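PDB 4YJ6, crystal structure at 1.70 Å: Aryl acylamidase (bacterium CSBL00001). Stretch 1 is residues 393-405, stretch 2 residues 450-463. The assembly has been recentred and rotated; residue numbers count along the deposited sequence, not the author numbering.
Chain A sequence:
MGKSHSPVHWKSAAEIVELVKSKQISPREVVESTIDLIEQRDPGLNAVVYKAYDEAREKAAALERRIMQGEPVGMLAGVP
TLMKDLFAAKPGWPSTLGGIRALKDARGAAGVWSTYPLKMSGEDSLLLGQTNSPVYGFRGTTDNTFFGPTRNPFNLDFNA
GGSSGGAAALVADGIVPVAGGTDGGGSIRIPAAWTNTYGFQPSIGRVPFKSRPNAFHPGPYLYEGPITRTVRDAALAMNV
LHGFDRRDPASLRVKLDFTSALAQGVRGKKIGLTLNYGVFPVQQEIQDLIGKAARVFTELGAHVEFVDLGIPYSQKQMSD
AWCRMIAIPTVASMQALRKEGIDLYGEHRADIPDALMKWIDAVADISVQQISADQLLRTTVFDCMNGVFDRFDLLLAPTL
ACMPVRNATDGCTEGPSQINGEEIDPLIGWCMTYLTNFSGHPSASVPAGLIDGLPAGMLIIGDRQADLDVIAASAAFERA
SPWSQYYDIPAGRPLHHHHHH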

# COMPACT_ATOMS: atom_id res chain seq x y z
N ASP A 393 -19.47 -6.68 12.86
CA ASP A 393 -18.31 -7.50 12.56
C ASP A 393 -17.38 -6.87 11.51
O ASP A 393 -16.21 -7.19 11.48
CB ASP A 393 -18.78 -8.88 12.06
CG ASP A 393 -19.66 -9.59 13.06
OD1 ASP A 393 -19.23 -9.76 14.22
OD2 ASP A 393 -20.80 -9.95 12.73
N LEU A 394 -17.89 -6.00 10.66
CA LEU A 394 -17.12 -5.45 9.55
C LEU A 394 -17.69 -4.08 9.25
O LEU A 394 -18.85 -3.84 9.53
CB LEU A 394 -17.27 -6.29 8.28
CG LEU A 394 -16.60 -7.66 8.24
CD1 LEU A 394 -17.21 -8.47 7.07
CD2 LEU A 394 -15.06 -7.58 8.11
N LEU A 395 -16.87 -3.21 8.66
CA LEU A 395 -17.35 -1.92 8.18
C LEU A 395 -16.90 -1.79 6.73
O LEU A 395 -15.74 -2.06 6.41
CB LEU A 395 -16.75 -0.79 9.00
CG LEU A 395 -17.02 0.64 8.55
CD1 LEU A 395 -18.52 0.88 8.56
CD2 LEU A 395 -16.28 1.61 9.48
N LEU A 396 -17.82 -1.40 5.86
CA LEU A 396 -17.52 -1.15 4.45
C LEU A 396 -17.58 0.34 4.17
O LEU A 396 -18.45 1.04 4.69
CB LEU A 396 -18.54 -1.83 3.54
CG LEU A 396 -18.74 -3.31 3.77
CD1 LEU A 396 -19.88 -3.81 2.87
CD2 LEU A 396 -17.42 -4.03 3.48
N ALA A 397 -16.72 0.81 3.28
CA ALA A 397 -16.71 2.21 2.85
C ALA A 397 -16.03 2.25 1.50
O ALA A 397 -15.40 1.29 1.11
CB ALA A 397 -15.94 3.10 3.89
N PRO A 398 -16.16 3.36 0.75
CA PRO A 398 -15.30 3.49 -0.43
C PRO A 398 -13.87 3.66 0.06
O PRO A 398 -13.65 4.32 1.07
CB PRO A 398 -15.77 4.80 -1.12
CG PRO A 398 -17.10 5.18 -0.40
CD PRO A 398 -16.96 4.58 1.00
N THR A 399 -12.89 3.11 -0.65
CA THR A 399 -11.50 3.34 -0.24
C THR A 399 -11.15 4.82 -0.33
O THR A 399 -10.49 5.35 0.56
CB THR A 399 -10.57 2.53 -1.15
OG1 THR A 399 -11.03 1.18 -1.14
CG2 THR A 399 -9.08 2.60 -0.68
N LEU A 400 -11.60 5.46 -1.42
CA LEU A 400 -11.20 6.82 -1.74
C LEU A 400 -12.40 7.67 -2.13
O LEU A 400 -13.42 7.15 -2.58
CB LEU A 400 -10.26 6.84 -2.94
CG LEU A 400 -9.02 5.97 -2.76
CD1 LEU A 400 -8.24 5.94 -4.06
CD2 LEU A 400 -8.20 6.56 -1.62
N ALA A 401 -12.24 8.98 -1.98
CA ALA A 401 -13.34 9.92 -2.27
C ALA A 401 -13.42 10.34 -3.74
O ALA A 401 -14.39 11.01 -4.13
CB ALA A 401 -13.18 11.15 -1.42
N CYS A 402 -12.41 9.98 -4.54
CA CYS A 402 -12.39 10.40 -5.95
C CYS A 402 -11.68 9.39 -6.84
O CYS A 402 -10.94 8.51 -6.37
CB CYS A 402 -11.72 11.77 -6.11
SG CYS A 402 -9.97 11.82 -5.53
N MSE A 403 -11.91 9.54 -8.14
CA MSE A 403 -11.27 8.73 -9.17
C MSE A 403 -9.85 9.19 -9.47
O MSE A 403 -9.43 10.27 -9.05
CB MSE A 403 -12.10 8.81 -10.46
CG MSE A 403 -13.55 8.39 -10.28
SE MSE A 403 -13.73 6.55 -9.69
CE MSE A 403 -12.90 5.60 -11.18
N PRO A 404 -9.09 8.37 -10.21
CA PRO A 404 -7.73 8.76 -10.57
C PRO A 404 -7.67 10.13 -11.24
O PRO A 404 -8.60 10.53 -11.97
CB PRO A 404 -7.30 7.66 -11.55
CG PRO A 404 -8.02 6.45 -11.10
CD PRO A 404 -9.40 6.99 -10.66
N VAL A 405 -6.58 10.84 -10.96
CA VAL A 405 -6.29 12.13 -11.55
C VAL A 405 -5.30 12.00 -12.70
O VAL A 405 -4.51 11.04 -12.79
CB VAL A 405 -5.75 13.13 -10.52
CG1 VAL A 405 -6.75 13.30 -9.37
CG2 VAL A 405 -4.35 12.69 -9.97
N LEU A 450 -15.45 -0.66 -12.35
CA LEU A 450 -14.91 0.48 -13.08
C LEU A 450 -15.97 1.58 -13.24
O LEU A 450 -17.17 1.29 -13.33
CB LEU A 450 -14.49 0.08 -14.50
CG LEU A 450 -13.53 -1.08 -14.65
CD1 LEU A 450 -13.34 -1.36 -16.15
CD2 LEU A 450 -12.19 -0.77 -13.94
N ILE A 451 -15.51 2.82 -13.23
CA ILE A 451 -16.33 3.99 -13.51
C ILE A 451 -15.65 4.69 -14.65
O ILE A 451 -14.50 5.13 -14.54
CB ILE A 451 -16.47 4.89 -12.26
CG1 ILE A 451 -17.22 4.10 -11.17
CG2 ILE A 451 -17.20 6.22 -12.60
CD1 ILE A 451 -17.20 4.72 -9.77
N ASP A 452 -16.35 4.77 -15.78
CA ASP A 452 -15.76 5.38 -16.98
C ASP A 452 -14.37 4.81 -17.29
O ASP A 452 -13.44 5.54 -17.62
CB ASP A 452 -15.68 6.89 -16.81
CG ASP A 452 -15.53 7.64 -18.15
OD1 ASP A 452 -15.82 7.03 -19.21
OD2 ASP A 452 -15.12 8.83 -18.13
N GLY A 453 -14.23 3.49 -17.16
CA GLY A 453 -13.03 2.79 -17.58
C GLY A 453 -11.92 2.77 -16.53
O GLY A 453 -10.88 2.16 -16.77
N LEU A 454 -12.13 3.41 -15.38
CA LEU A 454 -11.08 3.51 -14.36
C LEU A 454 -11.52 2.79 -13.06
O LEU A 454 -12.70 2.76 -12.70
CB LEU A 454 -10.75 4.96 -14.05
CG LEU A 454 -10.10 5.78 -15.17
CD1 LEU A 454 -9.82 7.18 -14.65
CD2 LEU A 454 -8.82 5.07 -15.65
N PRO A 455 -10.56 2.18 -12.36
CA PRO A 455 -10.98 1.39 -11.21
C PRO A 455 -11.36 2.23 -10.00
O PRO A 455 -10.84 3.33 -9.81
CB PRO A 455 -9.70 0.59 -10.85
CG PRO A 455 -8.91 0.54 -12.17
CD PRO A 455 -9.17 1.91 -12.77
N ALA A 456 -12.22 1.66 -9.17
CA ALA A 456 -12.52 2.24 -7.85
C ALA A 456 -12.54 1.11 -6.83
O ALA A 456 -13.00 0.01 -7.12
CB ALA A 456 -13.91 2.95 -7.84
N GLY A 457 -12.12 1.41 -5.60
CA GLY A 457 -12.09 0.39 -4.58
C GLY A 457 -13.09 0.55 -3.44
O GLY A 457 -13.56 1.65 -3.13
N MSE A 458 -13.42 -0.59 -2.83
CA MSE A 458 -14.17 -0.57 -1.58
C MSE A 458 -13.27 -1.04 -0.44
O MSE A 458 -12.52 -2.00 -0.59
CB MSE A 458 -15.34 -1.53 -1.68
CG MSE A 458 -15.91 -1.81 -0.32
SE MSE A 458 -17.58 -2.78 -0.63
CE MSE A 458 -16.83 -4.47 -1.05
N LEU A 459 -13.31 -0.33 0.69
CA LEU A 459 -12.49 -0.71 1.84
C LEU A 459 -13.31 -1.59 2.76
O LEU A 459 -14.45 -1.27 3.10
CB LEU A 459 -12.07 0.55 2.61
CG LEU A 459 -10.94 0.27 3.63
CD1 LEU A 459 -9.65 -0.07 2.84
CD2 LEU A 459 -10.70 1.51 4.50
N ILE A 460 -12.73 -2.73 3.13
CA ILE A 460 -13.30 -3.59 4.14
C ILE A 460 -12.47 -3.44 5.41
O ILE A 460 -11.26 -3.70 5.38
CB ILE A 460 -13.22 -5.06 3.67
CG1 ILE A 460 -13.98 -5.23 2.33
CG2 ILE A 460 -13.71 -6.05 4.77
CD1 ILE A 460 -13.94 -6.67 1.77
N ILE A 461 -13.10 -3.00 6.50
CA ILE A 461 -12.38 -2.79 7.75
C ILE A 461 -12.82 -3.83 8.78
O ILE A 461 -14.05 -4.06 8.95
CB ILE A 461 -12.67 -1.37 8.31
CG1 ILE A 461 -12.40 -0.28 7.25
CG2 ILE A 461 -11.83 -1.12 9.60
CD1 ILE A 461 -12.73 1.20 7.75
N GLY A 462 -11.86 -4.45 9.49
CA GLY A 462 -12.21 -5.34 10.59
C GLY A 462 -11.94 -4.72 11.93
O GLY A 462 -11.33 -3.65 12.03
N ASP A 463 -12.42 -5.40 12.97
CA ASP A 463 -12.14 -5.01 14.36
C ASP A 463 -10.63 -5.10 14.57
O ASP A 463 -9.91 -5.72 13.77
CB ASP A 463 -12.84 -6.00 15.29
CG ASP A 463 -12.91 -5.55 16.73
OD1 ASP A 463 -12.57 -4.40 17.07
OD2 ASP A 463 -13.35 -6.40 17.54
O HOH W 1 -13.97 -7.96 12.66
O HOH W 2 -13.25 4.35 -3.68

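The selenomethionine Met-403 reaches from a loop of stretch 1 to the hairpin of stretch 2 and fits its methyl among backbone carbonyls: CE lies 3.2 Å from Leu-454 O, 3.4 Å from Pro-455 O and 3.8 Å from Ile-451 O. Its CA-to-CB bond points sideways, but three successive m rotamers curl the chain so that its end arrives at stretch 2, where 99 Å² of the residue is covered, the largest share of any residue here. A long, flexible, unbranched side chain suits this reach. The same CE packs 3.6 Å from Leu-454 CB and 3.8 Å from Ile-451 CB, while SE lies 4.1 Å from Ala-456 CB, a small side chain. The type I' turn from Ile-451 to Leu-454 shapes this site, closed by Ile-451 N to Leu-454 O (2.9 Å) and Leu-454 N to Ile-451 O (3.0 Å); Asp-452 and Gly-453 both take positive phi, which favours glycine at the second of them. Beside Met-403, Pro-404 adds an apolar edge, its CD 4.0 Å from Leu-454 CD1.

The rest of the contact is mostly antiparallel sheet, formed by strand 394-398 and the strand that begins at Leu-454, whose directions differ by 157°. Leu-395 and Ile-461 form a hydrogen-bonded pair, with Leu-395 N to Ile-461 O at 3.0 Å and Ile-461 N to Leu-395 O at 2.8 Å. Two residues on, Ala-397 N donates to Leu-459 O (3.1 Å) and Leu-459 N to Ala-397 O (2.7 Å). Between these pairs, Leu-396 faces Ile-460 without backbone hydrogen bonds, and Leu-396 CA makes a CA-H...O contact with Leu-459 O at 3.4 Å.

Alternation along the strands sorts the side chains. Leu-395, Ala-397, Leu-459 and Ile-461 share one face, where Leu-395 CD2 meets Ile-461 CD1 at 4.0 Å. Leu-394, Leu-396 and Ile-460 occupy the other: Leu-394 CD2 approaches Ile-460 CG2 at 3.9 Å, and Leu-396 CD2 lies 3.8 Å from Ile-460 CG1. All seven are buried, as befits aliphatic residues, and the stretches together bury 830 Å².

Pro-398, lacking an amide hydrogen, sits opposite Met-458 at a non-hydrogen-bonded position, so its ring costs the ladder no backbone bond. Pro-398 CA and Met-458 CA are 4.4 Å apart, and the side chains diverge. Thr-399 then continues the linkage, its N donating to Gly-457 O at 3.0 Å with a nearly straight 173° angle. Thr-399 OG1 rests 3.2 Å from Met-458 C, but its hydrogen bonding is satisfied elsewhere in the structure. Glycine fits at 457 because an ideal CB there would lie 3.0 Å from Thr-399 OG1, a clash.

Two bridging waters complete the backbone linkage. Water 2 accepts from Leu-400 N (3.0 Å) and donates to Gly-457 O (2.8 Å), extending the connection one residue beyond Thr-399. Near the start of stretch 1, water 1 donates to Asp-393 O (2.6 Å) and accepts from Asp-463 N (3.0 Å), bridging backbone atoms that are 4.4 Å apart.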